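Local coordinates for hypothetical protein (Pseudomonas putida, PDB 2HLJ) that probably cleaves or transfers the acyl groups of coenzyme A thioesters as a hotdog-fold enzyme named betainyl-CoA thiolase, at residues 61-66 / 151-156; 66-71 / 103-108; 75-80 / 97-102; 79-84 / 138-143. One frame throughout, in Å; residues are numbered along the deposited sequence.

Contact 1 (61-66 / 151-156)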
loop_
_atom_site.group_PDB
_atom_site.type_symbol
_atom_site.label_atom_id
_atom_site.label_comp_id
_atom_site.label_asym_id
_atom_site.label_seq_id
_atom_site.Cartn_x
_atom_site.Cartn_y
_atom_site.Cartn_z
ATOM N N GLU A 61 6.339 5.132 4.929
ATOM C CA GLU A 61 6.717 3.813 4.446
ATOM C C GLU A 61 5.716 2.801 4.969
ATOM O O GLU A 61 5.263 2.904 6.103
ATOM C CB GLU A 61 8.106 3.483 4.996
ATOM C CG GLU A 61 8.840 2.367 4.318
ATOM C CD GLU A 61 10.264 2.205 4.839
ATOM O OE1 GLU A 61 10.742 3.009 5.686
ATOM O OE2 GLU A 61 10.923 1.271 4.370
ATOM N N ALA A 62 5.393 1.803 4.157
ATOM C CA ALA A 62 4.508 0.739 4.558
ATOM C C ALA A 62 4.841 -0.531 3.804
ATOM O O ALA A 62 5.261 -0.490 2.631
ATOM C CB ALA A 62 3.037 1.129 4.299
ATOM N N HIS A 63 4.684 -1.659 4.496
ATOM C CA HIS A 63 4.711 -2.972 3.861
ATOM C C HIS A 63 3.303 -3.519 3.984
ATOM O O HIS A 63 2.618 -3.210 4.945
ATOM C CB HIS A 63 5.694 -3.928 4.554
ATOM C CG HIS A 63 6.182 -5.030 3.660
ATOM N ND1 HIS A 63 5.683 -6.304 3.735
ATOM C CD2 HIS A 63 7.069 -5.038 2.637
ATOM C CE1 HIS A 63 6.241 -7.048 2.804
ATOM N NE2 HIS A 63 7.085 -6.305 2.120
ATOM N N ILE A 64 2.857 -4.304 3.014
ATOM C CA ILE A 64 1.591 -4.973 3.162
ATOM C C ILE A 64 1.652 -6.369 2.604
ATOM O O ILE A 64 2.152 -6.599 1.503
ATOM C CB ILE A 64 0.411 -4.134 2.588
ATOM C CG1 ILE A 64 -0.872 -4.926 2.651
ATOM C CG2 ILE A 64 0.651 -3.701 1.196
ATOM C CD1 ILE A 64 -2.050 -4.009 2.502
ATOM N N ASN A 65 1.191 -7.309 3.418
ATOM C CA ASN A 65 1.038 -8.692 2.989
ATOM C C ASN A 65 -0.405 -9.004 2.780
ATOM O O ASN A 65 -1.199 -8.777 3.683
ATOM C CB ASN A 65 1.588 -9.604 4.043
ATOM C CG ASN A 65 3.059 -9.415 4.203
ATOM O OD1 ASN A 65 3.503 -8.474 4.861
ATOM N ND2 ASN A 65 3.831 -10.257 3.541
ATOM N N TYR A 66 -0.733 -9.594 1.633
ATOM C CA TYR A 66 -2.118 -9.958 1.338
ATOM C C TYR A 66 -2.222 -11.475 1.382
ATOM O O TYR A 66 -1.623 -12.144 0.555
ATOM C CB TYR A 66 -2.512 -9.465 -0.046
ATOM C CG TYR A 66 -2.318 -7.989 -0.284
ATOM C CD1 TYR A 66 -1.114 -7.490 -0.803
ATOM C CD2 TYR A 66 -3.377 -7.094 -0.117
ATOM C CE1 TYR A 66 -0.959 -6.149 -1.070
ATOM C CE2 TYR A 66 -3.225 -5.773 -0.402
ATOM C CZ TYR A 66 -2.024 -5.294 -0.856
ATOM O OH TYR A 66 -1.922 -3.942 -1.117
ATOM N N ARG A 151 9.303 -7.597 6.759
ATOM C CA ARG A 151 9.184 -8.450 5.578
ATOM C C ARG A 151 9.898 -7.871 4.348
ATOM O O ARG A 151 9.945 -6.652 4.156
ATOM C CB ARG A 151 7.695 -8.709 5.262
ATOM C CG ARG A 151 6.975 -9.508 6.334
ATOM C CD ARG A 151 7.655 -10.831 6.463
ATOM N NE ARG A 151 7.013 -11.764 7.368
ATOM C CZ ARG A 151 6.431 -12.907 7.007
ATOM N NH1 ARG A 151 6.353 -13.271 5.727
ATOM N NH2 ARG A 151 5.906 -13.679 7.949
ATOM N N THR A 152 10.443 -8.767 3.524
ATOM C CA THR A 152 11.077 -8.397 2.262
ATOM C C THR A 152 10.618 -9.355 1.164
ATOM O O THR A 152 10.234 -10.492 1.420
ATOM C CB THR A 152 12.643 -8.413 2.330
ATOM O OG1 THR A 152 13.107 -9.709 2.724
ATOM C CG2 THR A 152 13.180 -7.367 3.306
ATOM N N ILE A 153 10.634 -8.858 -0.067
ATOM C CA ILE A 153 10.041 -9.530 -1.201
ATOM C C ILE A 153 11.115 -10.299 -1.917
ATOM O O ILE A 153 12.221 -9.796 -2.093
ATOM C CB ILE A 153 9.430 -8.498 -2.177
ATOM C CG1 ILE A 153 8.190 -7.845 -1.552
ATOM C CG2 ILE A 153 9.062 -9.149 -3.470
ATOM C CD1 ILE A 153 7.823 -6.467 -2.144
ATOM N N LYS A 154 10.777 -11.503 -2.361
ATOM C CA LYS A 154 11.670 -12.313 -3.193
ATOM C C LYS A 154 10.872 -13.361 -3.935
ATOM O O LYS A 154 9.916 -13.905 -3.379
ATOM C CB LYS A 154 12.697 -13.022 -2.316
ATOM C CG LYS A 154 12.081 -14.029 -1.354
ATOM N N LEU A 155 11.261 -13.666 -5.170
ATOM C CA LEU A 155 10.665 -14.807 -5.892
ATOM C C LEU A 155 11.138 -16.113 -5.227
ATOM O O LEU A 155 12.268 -16.180 -4.748
ATOM C CB LEU A 155 11.050 -14.816 -7.382
ATOM C CG LEU A 155 10.561 -13.693 -8.301
ATOM C CD1 LEU A 155 11.287 -13.716 -9.611
ATOM C CD2 LEU A 155 9.068 -13.798 -8.543
ATOM N N PRO A 156 10.272 -17.143 -5.178
ATOM C CA PRO A 156 10.721 -18.431 -4.640
ATOM C C PRO A 156 11.844 -18.977 -5.501
ATOM O O PRO A 156 11.833 -18.767 -6.708
ATOM C CB PRO A 156 9.469 -19.319 -4.736
ATOM C CG PRO A 156 8.609 -18.680 -5.735
ATOM C CD PRO A 156 8.869 -17.199 -5.619
#
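His63 meets Arg151 mainly through the imidazole ring, and the closest approach is between His63 CE1 and Arg151 CB, at 3.3 Å. The carbonyl oxygen Arg151 O lies over one face of the ring, displaced toward the rim and 3.5 Å from His63 NE2. From a different direction, near the ring plane, Ile153 CG1 comes to the edge, 4.1 Å from His63 NE2. Arg151 CG, anti to the carbonyl carbon, lies 3.9 Å from Asn65 OD1; beyond it the chain bends (chi2 -60°) and the guanidinium leads away from the strand. On the strand side, His63 CG is anti to the backbone N (chi1 -156°), which sets the ring toward the loop. A hydrogen bond from His63 ND1 to Asn65 OD1, at 3.3 Å, restrains the ring's rotation; the acceptor lies in the ring plane, whereas the donor stands above the carbonyl plane of the asparagine.

Further out, strand 57-66 is hydrogen-bonded to strand 104-114 on one side and pairs antiparallel with a strand of the second subunit on the other, as in hotdog-fold dimers. There the His63 ring meets His63 of the second subunit. An alanine at His63 would probably open a gap beneath the Arg151 carbonyl and leave Asn65 OD1 without the N-H that it accepts here. Chemically, no hydrogen bond joins the two segments directly: the loop 151-156 is laid against the dimer-forming strand by van der Waals contact, with a polar ring, oriented from within its own strand, as the main surface on which it rests.

Contact 2 (66-71 / 103-108)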
loop_
_atom_site.group_PDB
_atom_site.type_symbol
_atom_site.label_atom_id
_atom_site.label_comp_id
_atom_site.label_asym_id
_atom_site.label_seq_id
_atom_site.Cartn_x
_atom_site.Cartn_y
_atom_site.Cartn_z
ATOM N N TYR A 66 -0.733 -9.594 1.633
ATOM C CA TYR A 66 -2.118 -9.958 1.338
ATOM C C TYR A 66 -2.222 -11.475 1.382
ATOM O O TYR A 66 -1.623 -12.144 0.555
ATOM C CB TYR A 66 -2.512 -9.465 -0.046
ATOM C CG TYR A 66 -2.318 -7.989 -0.284
ATOM C CD1 TYR A 66 -1.114 -7.490 -0.803
ATOM C CD2 TYR A 66 -3.377 -7.094 -0.117
ATOM C CE1 TYR A 66 -0.959 -6.149 -1.070
ATOM C CE2 TYR A 66 -3.225 -5.773 -0.402
ATOM C CZ TYR A 66 -2.024 -5.294 -0.856
ATOM O OH TYR A 66 -1.922 -3.942 -1.117
ATOM N N LEU A 67 -2.915 -12.000 2.396
ATOM C CA LEU A 67 -3.017 -13.442 2.619
ATOM C C LEU A 67 -4.258 -14.030 1.960
ATOM O O LEU A 67 -4.233 -15.177 1.546
ATOM C CB LEU A 67 -2.996 -13.760 4.119
ATOM C CG LEU A 67 -1.728 -13.397 4.906
ATOM C CD1 LEU A 67 -0.441 -13.842 4.180
ATOM C CD2 LEU A 67 -1.625 -11.933 5.219
ATOM N N HIS A 68 -5.324 -13.238 1.833
ATOM C CA HIS A 68 -6.594 -13.722 1.319
ATOM C C HIS A 68 -7.358 -12.652 0.568
ATOM O O HIS A 68 -7.335 -11.450 0.901
ATOM C CB HIS A 68 -7.465 -14.212 2.461
ATOM C CG HIS A 68 -6.872 -15.367 3.191
ATOM N ND1 HIS A 68 -6.957 -16.657 2.720
ATOM C CD2 HIS A 68 -6.136 -15.424 4.324
ATOM C CE1 HIS A 68 -6.322 -17.466 3.549
ATOM N NE2 HIS A 68 -5.807 -16.742 4.526
ATOM N N GLU A 69 -8.008 -13.114 -0.480
ATOM C CA GLU A 69 -8.975 -12.307 -1.226
ATOM C C GLU A 69 -10.133 -11.957 -0.325
ATOM O O GLU A 69 -10.484 -12.708 0.595
ATOM C CB GLU A 69 -9.464 -13.055 -2.475
ATOM C CG GLU A 69 -10.485 -14.174 -2.189
ATOM C CD GLU A 69 -9.892 -15.368 -1.398
ATOM O OE1 GLU A 69 -8.647 -15.572 -1.432
ATOM O OE2 GLU A 69 -10.673 -16.104 -0.747
ATOM N N VAL A 70 -10.738 -10.809 -0.593
ATOM C CA VAL A 70 -11.890 -10.372 0.156
ATOM C C VAL A 70 -12.954 -10.023 -0.853
ATOM O O VAL A 70 -12.716 -9.270 -1.793
ATOM C CB VAL A 70 -11.536 -9.175 1.064
ATOM C CG1 VAL A 70 -12.735 -8.733 1.835
ATOM C CG2 VAL A 70 -10.392 -9.564 2.017
ATOM N N LYS A 71 -14.124 -10.609 -0.675
ATOM C CA LYS A 71 -15.159 -10.528 -1.665
ATOM C C LYS A 71 -16.129 -9.367 -1.373
ATOM O O LYS A 71 -16.284 -8.905 -0.233
ATOM C CB LYS A 71 -15.919 -11.870 -1.764
ATOM C CG LYS A 71 -15.097 -13.084 -2.208
ATOM C CD LYS A 71 -15.965 -14.326 -2.173
ATOM C CE LYS A 71 -15.219 -15.599 -2.574
ATOM N NZ LYS A 71 -14.639 -15.550 -3.954
ATOM N N GLU A 103 -7.741 -16.367 10.804
ATOM C CA GLU A 103 -6.395 -15.884 10.455
ATOM C C GLU A 103 -6.526 -14.536 9.745
ATOM O O GLU A 103 -7.613 -14.174 9.261
ATOM C CB GLU A 103 -5.627 -16.888 9.601
ATOM C CG GLU A 103 -6.223 -17.251 8.244
ATOM C CD GLU A 103 -5.432 -18.368 7.510
ATOM O OE1 GLU A 103 -5.631 -19.565 7.874
ATOM O OE2 GLU A 103 -4.644 -18.046 6.555
ATOM N N VAL A 104 -5.454 -13.759 9.699
ATOM C CA VAL A 104 -5.591 -12.456 9.084
ATOM C C VAL A 104 -5.791 -12.578 7.569
ATOM O O VAL A 104 -5.237 -13.453 6.914
ATOM C CB VAL A 104 -4.443 -11.482 9.412
ATOM C CG1 VAL A 104 -4.363 -11.267 10.925
ATOM C CG2 VAL A 104 -3.117 -11.967 8.829
ATOM N N LEU A 105 -6.597 -11.664 7.042
ATOM C CA LEU A 105 -6.806 -11.506 5.623
ATOM C C LEU A 105 -5.677 -10.744 4.965
ATOM O O LEU A 105 -5.378 -10.953 3.774
ATOM C CB LEU A 105 -8.115 -10.741 5.392
ATOM C CG LEU A 105 -9.367 -11.336 6.051
ATOM C CD1 LEU A 105 -10.572 -10.477 5.787
ATOM C CD2 LEU A 105 -9.578 -12.733 5.507
ATOM N N ALA A 106 -5.159 -9.767 5.706
ATOM C CA ALA A 106 -4.033 -8.934 5.296
ATOM C C ALA A 106 -3.472 -8.267 6.538
ATOM O O ALA A 106 -4.155 -8.180 7.555
ATOM C CB ALA A 106 -4.492 -7.862 4.330
ATOM N N ALA A 107 -2.234 -7.808 6.443
ATOM C CA ALA A 107 -1.538 -7.102 7.540
ATOM C C ALA A 107 -0.594 -6.050 6.943
ATOM O O ALA A 107 -0.078 -6.232 5.817
ATOM C CB ALA A 107 -0.780 -8.114 8.401
ATOM N N SER A 108 -0.355 -4.956 7.665
ATOM C CA SER A 108 0.537 -3.916 7.187
ATOM C C SER A 108 1.291 -3.301 8.320
ATOM O O SER A 108 0.677 -2.882 9.302
ATOM C CB SER A 108 -0.277 -2.791 6.511
ATOM O OG SER A 108 0.605 -1.835 5.966
#
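Tyr66 and Ala106 make an antiparallel non-hydrogen-bonded pair at the end of strand 57-66, where the strand gives way to loop 66-71. Just past the pair, one carbonyl holds the departing chain. Leu105 O accepts from both Leu67 N and His68 N, each at 3.0 Å, and both donors reach it from the same face of its plane.

Here the hotdog sheet loses its regular pairing, since the chain of 103-108 turns corners at Glu103 and Leu105 before the strand runs on from Ala106. His68 bridges this turn, its backbone N on Leu105 O and its ring on Glu103. Its NE2 donates to Glu103 OE2 at 2.7 Å with a nearly straight N-H...O angle of 164°; the oxygen lies in the imidazole plane but is itself approached from above the carboxylate plane, the two planes standing 73° apart. Val104 O also lies at the edge of the His68 ring, 3.4 Å from His68 CD2, and this buried oxygen has no hydrogen-bonding partner in the model. The ring of Phe101 meets the same imidazole edge-to-face.

Apolar contacts flank the polar bonds: Leu67 CD2 touches Val104 CG2 at 3.9 Å and Ala106 CA at 3.8 Å, while Val70 CG2 meets Leu105 CD1, at 3.9 Å, where Val76 and Tyr28 also pack against Val70.

Contact 3 (75-80 / 97-102)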
loop_
_atom_site.group_PDB
_atom_site.type_symbol
_atom_site.label_atom_id
_atom_site.label_comp_id
_atom_site.label_asym_id
_atom_site.label_seq_id
_atom_site.Cartn_x
_atom_site.Cartn_y
_atom_site.Cartn_z
ATOM N N GLU A 75 -18.049 -8.084 5.576
ATOM C CA GLU A 75 -17.896 -7.185 6.723
ATOM C C GLU A 75 -16.525 -7.430 7.312
ATOM O O GLU A 75 -16.229 -8.530 7.725
ATOM C CB GLU A 75 -18.969 -7.453 7.771
ATOM C CG GLU A 75 -20.379 -7.119 7.252
ATOM C CD GLU A 75 -21.505 -7.857 8.010
ATOM O OE1 GLU A 75 -21.614 -9.104 7.886
ATOM O OE2 GLU A 75 -22.295 -7.172 8.692
ATOM N N VAL A 76 -15.701 -6.398 7.345
ATOM C CA VAL A 76 -14.339 -6.546 7.802
ATOM C C VAL A 76 -14.059 -5.522 8.885
ATOM O O VAL A 76 -14.745 -4.508 8.981
ATOM C CB VAL A 76 -13.296 -6.406 6.634
ATOM C CG1 VAL A 76 -13.476 -7.522 5.582
ATOM C CG2 VAL A 76 -13.308 -4.989 5.987
ATOM N N TRP A 77 -13.038 -5.796 9.685
ATOM C CA TRP A 77 -12.559 -4.857 10.681
ATOM C C TRP A 77 -11.047 -4.863 10.749
ATOM O O TRP A 77 -10.388 -5.844 10.366
ATOM C CB TRP A 77 -13.150 -5.146 12.089
ATOM C CG TRP A 77 -12.688 -6.361 12.786
ATOM C CD1 TRP A 77 -11.559 -6.490 13.565
ATOM C CD2 TRP A 77 -13.351 -7.625 12.837
ATOM N NE1 TRP A 77 -11.488 -7.763 14.072
ATOM C CE2 TRP A 77 -12.565 -8.481 13.627
ATOM C CE3 TRP A 77 -14.529 -8.131 12.266
ATOM C CZ2 TRP A 77 -12.911 -9.816 13.860
ATOM C CZ3 TRP A 77 -14.872 -9.446 12.517
ATOM C CH2 TRP A 77 -14.054 -10.275 13.287
ATOM N N VAL A 78 -10.509 -3.762 11.279
ATOM C CA VAL A 78 -9.072 -3.615 11.463
ATOM C C VAL A 78 -8.695 -3.724 12.910
ATOM O O VAL A 78 -9.318 -3.091 13.754
ATOM C CB VAL A 78 -8.588 -2.232 10.931
ATOM C CG1 VAL A 78 -7.085 -2.149 10.945
ATOM C CG2 VAL A 78 -9.128 -1.990 9.551
ATOM N N GLN A 79 -7.646 -4.509 13.195
ATOM C CA GLN A 79 -6.997 -4.497 14.499
ATOM C C GLN A 79 -5.680 -3.739 14.388
ATOM O O GLN A 79 -5.002 -3.805 13.382
ATOM C CB GLN A 79 -6.767 -5.938 15.016
ATOM C CG GLN A 79 -8.099 -6.524 15.486
ATOM C CD GLN A 79 -8.081 -7.978 15.848
ATOM O OE1 GLN A 79 -9.122 -8.600 15.798
ATOM N NE2 GLN A 79 -6.917 -8.537 16.198
ATOM N N THR A 80 -5.337 -2.993 15.418
ATOM C CA THR A 80 -4.206 -2.076 15.324
ATOM C C THR A 80 -3.356 -2.217 16.582
ATOM O O THR A 80 -3.887 -2.230 17.691
ATOM C CB THR A 80 -4.648 -0.641 15.152
ATOM O OG1 THR A 80 -5.525 -0.498 14.004
ATOM C CG2 THR A 80 -3.440 0.265 15.015
ATOM N N HIS A 97 -9.532 -8.396 9.295
ATOM C CA HIS A 97 -10.230 -9.571 9.828
ATOM C C HIS A 97 -11.679 -9.614 9.362
ATOM O O HIS A 97 -12.269 -8.571 9.001
ATOM C CB HIS A 97 -10.240 -9.526 11.375
ATOM C CG HIS A 97 -8.877 -9.389 11.987
ATOM N ND1 HIS A 97 -8.218 -10.437 12.587
ATOM C CD2 HIS A 97 -8.057 -8.320 12.090
ATOM C CE1 HIS A 97 -7.029 -10.029 12.998
ATOM N NE2 HIS A 97 -6.903 -8.744 12.700
ATOM N N ARG A 98 -12.249 -10.823 9.420
ATOM C CA ARG A 98 -13.688 -11.050 9.235
ATOM C C ARG A 98 -14.167 -12.135 10.184
ATOM O O ARG A 98 -13.370 -12.942 10.656
ATOM C CB ARG A 98 -14.019 -11.452 7.806
ATOM C CG ARG A 98 -13.511 -12.815 7.371
ATOM C CD ARG A 98 -13.915 -13.056 5.916
ATOM N NE ARG A 98 -13.502 -14.359 5.385
ATOM C CZ ARG A 98 -14.105 -15.520 5.616
ATOM N NH1 ARG A 98 -15.165 -15.613 6.410
ATOM N NH2 ARG A 98 -13.632 -16.620 5.053
ATOM N N ALA A 99 -15.471 -12.141 10.466
ATOM C CA ALA A 99 -16.055 -13.145 11.380
ATOM C C ALA A 99 -15.969 -14.541 10.790
ATOM O O ALA A 99 -16.126 -14.731 9.571
ATOM C CB ALA A 99 -17.520 -12.799 11.692
ATOM N N GLY A 100 -15.695 -15.511 11.650
ATOM C CA GLY A 100 -15.756 -16.919 11.260
ATOM C C GLY A 100 -14.551 -17.435 10.514
ATOM O O GLY A 100 -14.591 -18.543 9.966
ATOM N N PHE A 101 -13.481 -16.636 10.480
ATOM C CA PHE A 101 -12.244 -17.022 9.809
ATOM C C PHE A 101 -11.126 -16.514 10.683
ATOM O O PHE A 101 -10.963 -15.321 10.820
ATOM C CB PHE A 101 -12.184 -16.359 8.428
ATOM C CG PHE A 101 -11.019 -16.799 7.594
ATOM C CD1 PHE A 101 -11.006 -18.070 7.021
ATOM C CD2 PHE A 101 -9.930 -15.953 7.390
ATOM C CE1 PHE A 101 -9.940 -18.477 6.249
ATOM C CE2 PHE A 101 -8.851 -16.356 6.619
ATOM C CZ PHE A 101 -8.854 -17.619 6.049
ATOM N N ASP A 102 -10.376 -17.410 11.304
ATOM C CA ASP A 102 -9.475 -17.012 12.370
ATOM C C ASP A 102 -8.017 -16.981 11.954
ATOM O O ASP A 102 -7.168 -17.557 12.639
ATOM C CB ASP A 102 -9.677 -17.884 13.634
ATOM C CG ASP A 102 -9.424 -19.357 13.396
ATOM O OD1 ASP A 102 -9.694 -19.842 12.264
ATOM O OD2 ASP A 102 -8.966 -20.037 14.351
HETATM O O HOH W 1 -17.180 -10.115 9.543
#
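Trp77 and His97 are paired across the antiparallel beta hairpin of strands 75-85 and 89-98, in a hydrogen-bonded pair whose side chains share one sheet face. Their rings are almost parallel, at 9°, but slid apart so that they barely overlap. What lies over the indole face is instead His97 CB, 3.6 Å from the centroid of the five-membered ring, a CH-pi contact. With Trp77 CG between the backbone N and the carbonyl carbon (chi1 70°), the indole extends over the partner strand, and its far ring reaches Ala99 N, 3.4 Å from Trp77 CZ3.

Gln79 completes the layer. Its amide stacks on the imidazole, the planes 13° apart, with OE1 over the ring centre, while Trp77 NE1 donates to Gln79 OE1 at 3.0 Å in an almost straight bond. His97 NE2 turns to Ser95 OG for its hydrogen bond. A leucine in place of Trp77 would probably leave Gln79 OE1 without its indole donor, take away most of the flat surface over His97 CB and free the stacked amide to turn. Where the strands part, into the type II turn from Arg98 to Phe101, a water donates to Glu75 O at 2.6 Å and accepts from Ala99 N at 2.8 Å.

Contact 4 (79-84 / 138-143)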
loop_
_atom_site.group_PDB
_atom_site.type_symbol
_atom_site.label_atom_id
_atom_site.label_comp_id
_atom_site.label_asym_id
_atom_site.label_seq_id
_atom_site.Cartn_x
_atom_site.Cartn_y
_atom_site.Cartn_z
ATOM N N GLN A 79 -7.646 -4.509 13.195
ATOM C CA GLN A 79 -6.997 -4.497 14.499
ATOM C C GLN A 79 -5.680 -3.739 14.388
ATOM O O GLN A 79 -5.002 -3.805 13.382
ATOM C CB GLN A 79 -6.767 -5.938 15.016
ATOM C CG GLN A 79 -8.099 -6.524 15.486
ATOM C CD GLN A 79 -8.081 -7.978 15.848
ATOM O OE1 GLN A 79 -9.122 -8.600 15.798
ATOM N NE2 GLN A 79 -6.917 -8.537 16.198
ATOM N N THR A 80 -5.337 -2.993 15.418
ATOM C CA THR A 80 -4.206 -2.076 15.324
ATOM C C THR A 80 -3.356 -2.217 16.582
ATOM O O THR A 80 -3.887 -2.230 17.691
ATOM C CB THR A 80 -4.648 -0.641 15.152
ATOM O OG1 THR A 80 -5.525 -0.498 14.004
ATOM C CG2 THR A 80 -3.440 0.265 15.015
ATOM N N GLN A 81 -2.057 -2.383 16.392
ATOM C CA GLN A 81 -1.072 -2.333 17.492
ATOM C C GLN A 81 -0.032 -1.244 17.247
ATOM O O GLN A 81 0.398 -0.987 16.096
ATOM C CB GLN A 81 -0.343 -3.640 17.628
ATOM C CG GLN A 81 -1.224 -4.824 17.834
ATOM C CD GLN A 81 -0.429 -6.068 18.249
ATOM O OE1 GLN A 81 0.389 -6.010 19.152
ATOM N NE2 GLN A 81 -0.701 -7.195 17.594
ATOM N N ILE A 82 0.377 -0.613 18.339
ATOM C CA ILE A 82 1.431 0.369 18.323
ATOM C C ILE A 82 2.704 -0.404 18.653
ATOM O O ILE A 82 2.821 -0.983 19.721
ATOM C CB ILE A 82 1.134 1.526 19.328
ATOM C CG1 ILE A 82 -0.097 2.305 18.838
ATOM C CG2 ILE A 82 2.338 2.465 19.470
ATOM C CD1 ILE A 82 -0.681 3.221 19.867
ATOM N N LEU A 83 3.636 -0.427 17.709
ATOM C CA LEU A 83 4.868 -1.172 17.862
ATOM C C LEU A 83 5.938 -0.339 18.530
ATOM O O LEU A 83 6.866 -0.884 19.105
ATOM C CB LEU A 83 5.375 -1.632 16.507
ATOM C CG LEU A 83 4.355 -2.398 15.687
ATOM C CD1 LEU A 83 4.905 -2.655 14.296
ATOM C CD2 LEU A 83 3.965 -3.663 16.436
ATOM N N GLY A 84 5.803 0.982 18.477
ATOM C CA GLY A 84 6.885 1.868 18.946
ATOM C C GLY A 84 6.593 3.291 18.521
ATOM O O GLY A 84 5.764 3.512 17.652
ATOM N N GLU A 138 0.203 -0.295 26.819
ATOM C CA GLU A 138 0.048 -1.105 28.041
ATOM C C GLU A 138 -1.077 -2.128 27.908
ATOM O O GLU A 138 -0.998 -3.241 28.446
ATOM C CB GLU A 138 -0.235 -0.208 29.256
ATOM C CG GLU A 138 0.976 0.626 29.742
ATOM C CD GLU A 138 0.611 1.765 30.735
ATOM O OE1 GLU A 138 -0.284 1.565 31.605
ATOM O OE2 GLU A 138 1.237 2.855 30.652
ATOM N N GLN A 139 -2.131 -1.743 27.197
ATOM C CA GLN A 139 -3.257 -2.628 26.925
ATOM C C GLN A 139 -2.977 -3.723 25.872
ATOM O O GLN A 139 -3.881 -4.521 25.594
ATOM C CB GLN A 139 -4.471 -1.800 26.484
ATOM C CG GLN A 139 -5.025 -0.878 27.544
ATOM C CD GLN A 139 -6.190 -0.050 27.020
ATOM O OE1 GLN A 139 -6.199 0.362 25.872
ATOM N NE2 GLN A 139 -7.166 0.204 27.878
ATOM N N GLN A 140 -1.769 -3.755 25.286
ATOM C CA GLN A 140 -1.332 -4.809 24.321
ATOM C C GLN A 140 -0.684 -6.080 24.901
ATOM O O GLN A 140 -0.207 -6.929 24.141
ATOM C CB GLN A 140 -0.361 -4.232 23.278
ATOM C CG GLN A 140 -1.005 -3.146 22.455
ATOM C CD GLN A 140 -0.102 -2.458 21.441
ATOM O OE1 GLN A 140 -0.594 -1.656 20.675
ATOM N NE2 GLN A 140 1.206 -2.736 21.449
ATOM N N GLU A 141 -0.650 -6.227 26.214
ATOM C CA GLU A 141 -0.050 -7.435 26.807
ATOM C C GLU A 141 -0.716 -8.735 26.327
ATOM O O GLU A 141 -0.045 -9.752 26.187
ATOM C CB GLU A 141 -0.042 -7.355 28.341
ATOM C CG GLU A 141 0.830 -6.211 28.907
ATOM C CD GLU A 141 2.254 -6.198 28.349
ATOM O OE1 GLU A 141 2.949 -7.246 28.419
ATOM O OE2 GLU A 141 2.673 -5.128 27.845
ATOM N N GLY A 142 -2.011 -8.701 26.026
ATOM C CA GLY A 142 -2.723 -9.901 25.559
ATOM C C GLY A 142 -2.759 -10.128 24.055
ATOM O O GLY A 142 -3.190 -11.188 23.596
ATOM N N ALA A 143 -2.323 -9.137 23.279
ATOM C CA ALA A 143 -2.485 -9.175 21.824
ATOM C C ALA A 143 -1.614 -10.253 21.173
ATOM O O ALA A 143 -0.540 -10.595 21.670
ATOM C CB ALA A 143 -2.167 -7.800 21.216
HETATM O O HOH W 2 -3.276 -2.145 20.540
#
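Gln140 grips the backbone of Ile82 with both ends of its side-chain amide, bonding its N-H and its carbonyl as the main chain of a strand would. Strand 75-85 of the hotdog sheet has strand 6-11 as its neighbour on this side, with Thr80 backbone-bonded to Leu5 just before it; Gln140 bonds to Ile82 further on. Ile82 N donates to Gln140 OE1 at 2.7 Å, in the plane of the Gln140 side-chain carbonyl and on a lone pair, with an N-H...O angle of 163°. In return Gln140 NE2 donates to Ile82 O at 2.9 Å, and that oxygen lies close to the plane of the amide. The two bonds together fix the amide's rotation, and the side chain, extended beyond CG (chi2 177°), spans the distance from its loop to the strand.

This is the tight half. Gln140 OE1 also lies 3.3 Å from Gln81 CA, and the Ile82 side chain packs against Leu133, Leu136 and Val137 of helix 127-138, which leads into the loop. The bonds thus hold the loop beyond that helix to the strand at the same residue.

The other half is looser. Two overlapping type I turns, Glu138 to Glu141 and Gln140 to Ala143, carry Gln139, Glu141 and Gly142 out to the solvent. Beyond Gln140, Ala143 returns to the strand, its CB resting 3.7 Å from Gln81 OE1, while Gln81 NE2 bonds to Gln144 O just past the segment. Beside the Gln140 amide a water donates to Thr80 O at 2.9 Å and to Gln140 OE1 at 2.7 Å.

Followed from the N terminus, the chain first enters contact 1 at strand 57-66, a loop closed only when the C-terminal segment 151-156 returns; the other three contacts fall within that span. Contact 2 begins where this strand ends and closes at 103-108, enclosing contact 3, whose hairpin closes at 97-102; the two touch through Val104 and His97. Contact 4 starts from the same strand as contact 3, sharing Gln79 and Thr80, but closes late, at 138-143, and so crosses contact 2. Contacts 2 and 3 tie neighbouring strands at one end of the sheet, whereas contacts 1 and 4 fasten two late loops to it, one at the subunit interface.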